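Endoglucanase E-5 (Thermobifida fusca, PDB 2CKS) catalyses the endohydrolysis of 1,4-beta-glucosidic linkages in cellulose, lichenin and cereal beta-glucans, here represented by its glycoside hydrolase family 5 catalytic domain. Local coordinates at residues A[85-90]-A[124-129]; A[55-60]-A[92-97]. All blocks are in the same frame, centred on the assembly; numbering follows the deposited sequence.

Interaction 1: A[85-90]-A[124-129]; sequences LIDMAT and QRHASK. With NA (sodium ion), chain H.
The ammonium group of Lys129 is gripped by two acceptors. Lys129 NZ donates to Asp87 OD1 at 3.0 Å in a salt bridge that crosses from the loop after helix 112-126 to helix 75-90, and it meets that oxygen nearly along its C-O bond. Lys129 NZ also donates to His126 ND1 at 2.9 Å, lying close to the ring plane. The lysine chain is extended until its last torsion, where a bend (chi4 65°) turns NZ to where it can reach both acceptors. Asp87 OD1 also stands at the edge of the imidazole, 3.5 Å from His126 CE1, with carboxylate and ring planes 58° apart. Ile86 lies over one face of the ring: its CG2, anti to the backbone N, makes a CH-pi contact 3.8 Å from the centroid of the His126 ring, and CD1 sits nearer the rim. Farther along the helix, Thr90 OG1 rests 3.5 Å from Lys129 CE while bonding to Ile86 O at 2.8 Å. Behind the contact, a type I turn from His126 to Lys129 presents the carbonyls of Ala127 and Lys129 to a sodium ion, whose site Asp163 and Asp165 complete. Because ND1 accepts from a cationic lysine, the imidazole is probably neutral with its proton on NE2, the nitrogen that bonds to His83, and its rotation is fixed from both nitrogens.

Interaction 2: A[55-60]-A[92-97]; sequences WKADII and RGLYVI
Ala57 meets Leu94 chiefly through its carbonyl: Leu94 CD2 packs tightly against Ala57 O at 3.1 Å, just before the two segments enter their strands. At Asp58 the side chain points away from 92-97, and its OD2 bonds to the backbone N of Arg29 in the neighbouring strand. Asp58 O begins the parallel pairing by accepting from Tyr95 N at 3.0 Å. Asp58 O also stands at the edge of the Tyr95 ring, in its plane, 3.4 Å from Tyr95 CD1, while the ring packs on Val5 and Tyr8 of helix 4-8, and its hydroxyl bonds to Gly9 O just after that helix. Ile59 is paired with Tyr95. Ile59 CG1 lies anti to the backbone N (chi1 -174°) and packs 3.7 Å from Tyr95 CB, and Ile59 CD1 reaches on to Ile97 CG1, also at 3.7 Å. An alanine at Ile59 would probably open a gap beneath Tyr95 CB and leave Ile97 CG1 without its methyl neighbour. Ile60, paired with Val96, faces the helices around the barrel. Ile60 N donates to Tyr95 O at 2.9 Å and Ile60 O accepts from Ile97 N at 2.9 Å, so one residue bonds to both neighbours of Val96. Ile60 CG2, in the crowded position between backbone N and carbonyl carbon, meets Leu94 CD1 at 4.1 Å. The Ile60 and Val96 side chains share Ala89 of the intervening helix 75-90, as expected of a beta-alpha-beta unit in a TIM barrel. Backbone hydrogen bonds thus set the parallel register of these adjacent strands, and aliphatic side chains pack on both faces of the buried pair.

In the fold
Helix 75-90 ties the two contacts together, since it connects strand 59-65 to strand 95-101 in the eight-stranded barrel. One side of its final turns faces the barrel, and Ala89 O probably accepts a bond from Leu94 N in the Schellman motif, with Gly93, that ends the helix. Another side of the same turns faces helix 112-126. Interaction 2 is wholly buried and joins two strands by backbone bonds and aliphatic side chains. Interaction 1 lies farther out, partly buried between neighbouring outer helices, and there a salt bridge, the lysine-histidine bond and Ile86 over the imidazole do the joining, while carbonyls of the same turn bind a sodium ion.

Interaction 1: A[85-90]-A[124-129]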
loop_
_atom_site.group_PDB
_atom_site.type_symbol
_atom_site.label_atom_id
_atom_site.label_comp_id
_atom_site.label_asym_id
_atom_site.label_seq_id
_atom_site.Cartn_x
_atom_site.Cartn_y
_atom_site.Cartn_z
ATOM N N LEU A 85 -3.531 -10.029 -11.622
ATOM C CA LEU A 85 -4.098 -8.843 -10.996
ATOM C C LEU A 85 -3.369 -7.571 -11.436
ATOM O O LEU A 85 -3.980 -6.530 -11.586
ATOM C CB LEU A 85 -4.089 -8.973 -9.476
ATOM C CG LEU A 85 -5.099 -9.976 -8.893
ATOM C CD1 LEU A 85 -4.729 -10.286 -7.443
ATOM C CD2 LEU A 85 -6.512 -9.450 -8.992
ATOM N N ILE A 86 -2.062 -7.652 -11.652
ATOM C CA ILE A 86 -1.310 -6.501 -12.149
ATOM C C ILE A 86 -1.818 -6.107 -13.530
ATOM O O ILE A 86 -2.012 -4.930 -13.807
ATOM C CB ILE A 86 0.205 -6.803 -12.188
ATOM C CG1 ILE A 86 0.764 -6.864 -10.764
ATOM C CG2 ILE A 86 0.974 -5.726 -12.980
ATOM C CD1 ILE A 86 2.086 -7.578 -10.675
ATOM N N ASP A 87 -2.018 -7.094 -14.396
ATOM C CA ASP A 87 -2.554 -6.842 -15.732
ATOM C C ASP A 87 -3.980 -6.297 -15.675
ATOM O O ASP A 87 -4.319 -5.387 -16.413
ATOM C CB ASP A 87 -2.521 -8.113 -16.586
ATOM C CG ASP A 87 -1.115 -8.528 -16.959
ATOM O OD1 ASP A 87 -0.189 -7.697 -16.824
ATOM O OD2 ASP A 87 -0.840 -9.676 -17.393
ATOM N N MET A 88 -4.805 -6.837 -14.783
ATOM C CA MET A 88 -6.186 -6.384 -14.659
ATOM C C MET A 88 -6.236 -4.931 -14.209
ATOM O O MET A 88 -6.994 -4.132 -14.744
ATOM C CB MET A 88 -6.960 -7.257 -13.670
ATOM C CG MET A 88 -7.323 -8.601 -14.213
ATOM S SD MET A 88 -8.245 -9.588 -13.036
ATOM C CE MET A 88 -9.905 -8.890 -13.222
ATOM N N ALA A 89 -5.412 -4.582 -13.232
ATOM C CA ALA A 89 -5.380 -3.210 -12.741
ATOM C C ALA A 89 -4.941 -2.265 -13.847
ATOM O O ALA A 89 -5.511 -1.197 -14.026
ATOM C CB ALA A 89 -4.471 -3.098 -11.574
ATOM N N THR A 90 -3.928 -2.675 -14.597
ATOM C CA THR A 90 -3.396 -1.877 -15.695
ATOM C C THR A 90 -4.443 -1.660 -16.784
ATOM O O THR A 90 -4.557 -0.561 -17.327
ATOM C CB THR A 90 -2.146 -2.563 -16.267
ATOM O OG1 THR A 90 -1.158 -2.689 -15.229
ATOM C CG2 THR A 90 -1.474 -1.702 -17.328
ATOM N N GLN A 124 10.893 -8.552 -13.943
ATOM C CA GLN A 124 11.223 -8.923 -15.322
ATOM C C GLN A 124 9.969 -8.885 -16.195
ATOM O O GLN A 124 9.973 -8.268 -17.263
ATOM C CB GLN A 124 11.887 -10.301 -15.402
ATOM C CG GLN A 124 12.507 -10.610 -16.779
ATOM C CD GLN A 124 11.549 -11.263 -17.776
ATOM O OE1 GLN A 124 10.484 -11.770 -17.403
ATOM N NE2 GLN A 124 11.939 -11.263 -19.049
ATOM N N ARG A 125 8.890 -9.504 -15.719
ATOM C CA ARG A 125 7.658 -9.588 -16.498
ATOM C C ARG A 125 7.063 -8.222 -16.794
ATOM O O ARG A 125 6.572 -7.974 -17.899
ATOM C CB ARG A 125 6.623 -10.422 -15.748
ATOM C CG ARG A 125 5.307 -10.616 -16.493
ATOM C CD ARG A 125 5.393 -11.608 -17.634
ATOM N NE ARG A 125 5.503 -12.989 -17.161
ATOM C CZ ARG A 125 4.479 -13.748 -16.752
ATOM N NH1 ARG A 125 3.227 -13.281 -16.739
ATOM N NH2 ARG A 125 4.713 -14.989 -16.342
ATOM N N HIS A 126 7.119 -7.335 -15.811
ATOM C CA HIS A 126 6.398 -6.060 -15.880
ATOM C C HIS A 126 7.300 -4.838 -16.041
ATOM O O HIS A 126 6.841 -3.708 -15.892
ATOM C CB HIS A 126 5.519 -5.930 -14.643
ATOM C CG HIS A 126 4.532 -7.044 -14.509
ATOM N ND1 HIS A 126 3.328 -7.053 -15.179
ATOM C CD2 HIS A 126 4.601 -8.217 -13.838
ATOM C CE1 HIS A 126 2.681 -8.168 -14.896
ATOM N NE2 HIS A 126 3.433 -8.895 -14.089
ATOM N N ALA A 127 8.568 -5.063 -16.400
ATOM C CA ALA A 127 9.535 -3.971 -16.564
ATOM C C ALA A 127 9.077 -2.873 -17.528
ATOM O O ALA A 127 9.393 -1.702 -17.317
ATOM C CB ALA A 127 10.895 -4.522 -17.012
ATOM N N SER A 128 8.342 -3.234 -18.576
ATOM C CA SER A 128 7.893 -2.252 -19.566
ATOM C C SER A 128 6.743 -1.369 -19.067
ATOM O O SER A 128 6.496 -0.297 -19.624
ATOM C CB SER A 128 7.495 -2.938 -20.879
ATOM O OG SER A 128 6.313 -3.702 -20.729
ATOM N N LYS A 129 6.035 -1.814 -18.034
ATOM C CA LYS A 129 4.979 -1.002 -17.430
ATOM C C LYS A 129 5.581 0.187 -16.694
ATOM O O LYS A 129 6.709 0.108 -16.214
ATOM C CB LYS A 129 4.149 -1.835 -16.448
ATOM C CG LYS A 129 3.302 -2.922 -17.105
ATOM C CD LYS A 129 2.375 -3.576 -16.092
ATOM C CE LYS A 129 1.366 -4.508 -16.740
ATOM N NZ LYS A 129 2.001 -5.692 -17.381
HETATM NA NA NA H . 9.173 -0.066 -15.574
HETATM O O HOH W 1 7.572 -1.834 -14.034
HETATM O O HOH W 2 9.830 1.333 -17.416
HETATM O O HOH W 3 9.255 0.882 -14.074
HETATM O O HOH W 4 8.433 2.053 -14.025
#

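Interaction 2: A[55-60]-A[92-97]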
loop_
_atom_site.group_PDB
_atom_site.type_symbol
_atom_site.label_atom_id
_atom_site.label_comp_id
_atom_site.label_asym_id
_atom_site.label_seq_id
_atom_site.Cartn_x
_atom_site.Cartn_y
_atom_site.Cartn_z
ATOM N N TRP A 55 -15.620 4.406 -8.219
ATOM C CA TRP A 55 -14.950 4.974 -7.051
ATOM C C TRP A 55 -13.892 6.006 -7.433
ATOM O O TRP A 55 -13.536 6.837 -6.613
ATOM C CB TRP A 55 -14.283 3.878 -6.210
ATOM C CG TRP A 55 -15.220 2.962 -5.460
ATOM C CD1 TRP A 55 -16.360 2.368 -5.929
ATOM C CD2 TRP A 55 -15.052 2.496 -4.125
ATOM N NE1 TRP A 55 -16.921 1.590 -4.947
ATOM C CE2 TRP A 55 -16.138 1.649 -3.828
ATOM C CE3 TRP A 55 -14.100 2.727 -3.128
ATOM C CZ2 TRP A 55 -16.289 1.032 -2.585
ATOM C CZ3 TRP A 55 -14.252 2.105 -1.898
ATOM C CH2 TRP A 55 -15.336 1.271 -1.637
ATOM N N LYS A 56 -13.377 5.914 -8.657
ATOM C CA LYS A 56 -12.348 6.827 -9.171
ATOM C C LYS A 56 -11.033 6.710 -8.416
ATOM O O LYS A 56 -10.335 7.700 -8.217
ATOM C CB LYS A 56 -12.821 8.294 -9.164
ATOM C CG LYS A 56 -14.164 8.522 -9.830
ATOM C CD LYS A 56 -14.196 7.979 -11.250
ATOM C CE LYS A 56 -15.253 8.674 -12.100
ATOM N NZ LYS A 56 -15.474 7.976 -13.399
ATOM N N ALA A 57 -10.699 5.504 -7.974
ATOM C CA ALA A 57 -9.386 5.255 -7.375
ATOM C C ALA A 57 -8.289 5.491 -8.402
ATOM O O ALA A 57 -8.477 5.211 -9.577
ATOM C CB ALA A 57 -9.309 3.843 -6.858
ATOM N N ASP A 58 -7.154 6.014 -7.944
ATOM C CA ASP A 58 -5.946 6.153 -8.762
ATOM C C ASP A 58 -5.070 4.905 -8.765
ATOM O O ASP A 58 -4.282 4.684 -9.681
ATOM C CB ASP A 58 -5.068 7.279 -8.221
ATOM C CG ASP A 58 -5.737 8.616 -8.248
ATOM O OD1 ASP A 58 -6.255 8.980 -9.326
ATOM O OD2 ASP A 58 -5.791 9.374 -7.247
ATOM N N ILE A 59 -5.192 4.112 -7.706
ATOM C CA ILE A 59 -4.196 3.106 -7.378
ATOM C C ILE A 59 -4.841 1.989 -6.556
ATOM O O ILE A 59 -5.789 2.223 -5.789
ATOM C CB ILE A 59 -3.034 3.813 -6.619
ATOM C CG1 ILE A 59 -1.853 2.886 -6.343
ATOM C CG2 ILE A 59 -3.513 4.439 -5.328
ATOM C CD1 ILE A 59 -0.569 3.663 -6.049
ATOM N N ILE A 60 -4.337 0.780 -6.750
ATOM C CA ILE A 60 -4.741 -0.390 -5.981
ATOM C C ILE A 60 -3.476 -1.046 -5.451
ATOM O O ILE A 60 -2.498 -1.224 -6.178
ATOM C CB ILE A 60 -5.576 -1.389 -6.830
ATOM C CG1 ILE A 60 -6.071 -2.554 -5.956
ATOM C CG2 ILE A 60 -4.802 -1.917 -8.020
ATOM C CD1 ILE A 60 -7.095 -3.422 -6.606
ATOM N N ARG A 92 -7.462 -1.319 -16.342
ATOM C CA ARG A 92 -8.480 -0.425 -15.801
ATOM C C ARG A 92 -7.905 0.950 -15.451
ATOM O O ARG A 92 -8.577 1.783 -14.837
ATOM C CB ARG A 92 -9.158 -1.089 -14.596
ATOM C CG ARG A 92 -9.971 -2.306 -14.997
ATOM C CD ARG A 92 -10.195 -3.323 -13.914
ATOM N NE ARG A 92 -11.084 -4.383 -14.381
ATOM C CZ ARG A 92 -10.729 -5.395 -15.167
ATOM N NH1 ARG A 92 -9.473 -5.571 -15.568
ATOM N NH2 ARG A 92 -11.648 -6.264 -15.537
ATOM N N GLY A 93 -6.670 1.196 -15.877
ATOM C CA GLY A 93 -6.053 2.503 -15.760
ATOM C C GLY A 93 -5.547 2.866 -14.389
ATOM O O GLY A 93 -5.374 4.051 -14.089
ATOM N N LEU A 94 -5.298 1.853 -13.564
ATOM C CA LEU A 94 -4.837 2.041 -12.190
ATOM C C LEU A 94 -3.345 1.825 -12.019
ATOM O O LEU A 94 -2.763 0.926 -12.630
ATOM C CB LEU A 94 -5.538 1.057 -11.262
ATOM C CG LEU A 94 -7.057 1.108 -11.216
ATOM C CD1 LEU A 94 -7.582 -0.070 -10.391
ATOM C CD2 LEU A 94 -7.495 2.437 -10.656
ATOM N N TYR A 95 -2.740 2.634 -11.160
ATOM C CA TYR A 95 -1.437 2.307 -10.604
ATOM C C TYR A 95 -1.597 1.100 -9.707
ATOM O O TYR A 95 -2.678 0.840 -9.179
ATOM C CB TYR A 95 -0.844 3.497 -9.843
ATOM C CG TYR A 95 -0.486 4.592 -10.808
ATOM C CD1 TYR A 95 -1.388 5.599 -11.126
ATOM C CD2 TYR A 95 0.737 4.589 -11.450
ATOM C CE1 TYR A 95 -1.066 6.579 -12.048
ATOM C CE2 TYR A 95 1.056 5.555 -12.377
ATOM C CZ TYR A 95 0.167 6.549 -12.664
ATOM O OH TYR A 95 0.462 7.519 -13.595
ATOM N N VAL A 96 -0.526 0.339 -9.566
ATOM C CA VAL A 96 -0.561 -0.876 -8.770
ATOM C C VAL A 96 0.612 -0.897 -7.825
ATOM O O VAL A 96 1.743 -0.662 -8.252
ATOM C CB VAL A 96 -0.459 -2.121 -9.641
ATOM C CG1 VAL A 96 -0.570 -3.376 -8.771
ATOM C CG2 VAL A 96 -1.534 -2.115 -10.669
ATOM N N ILE A 97 0.350 -1.169 -6.551
ATOM C CA ILE A 97 1.412 -1.464 -5.604
ATOM C C ILE A 97 1.439 -2.959 -5.377
ATOM O O ILE A 97 0.434 -3.544 -4.988
ATOM C CB ILE A 97 1.175 -0.765 -4.268
ATOM C CG1 ILE A 97 1.096 0.741 -4.480
ATOM C CG2 ILE A 97 2.273 -1.154 -3.273
ATOM C CD1 ILE A 97 0.730 1.515 -3.245
#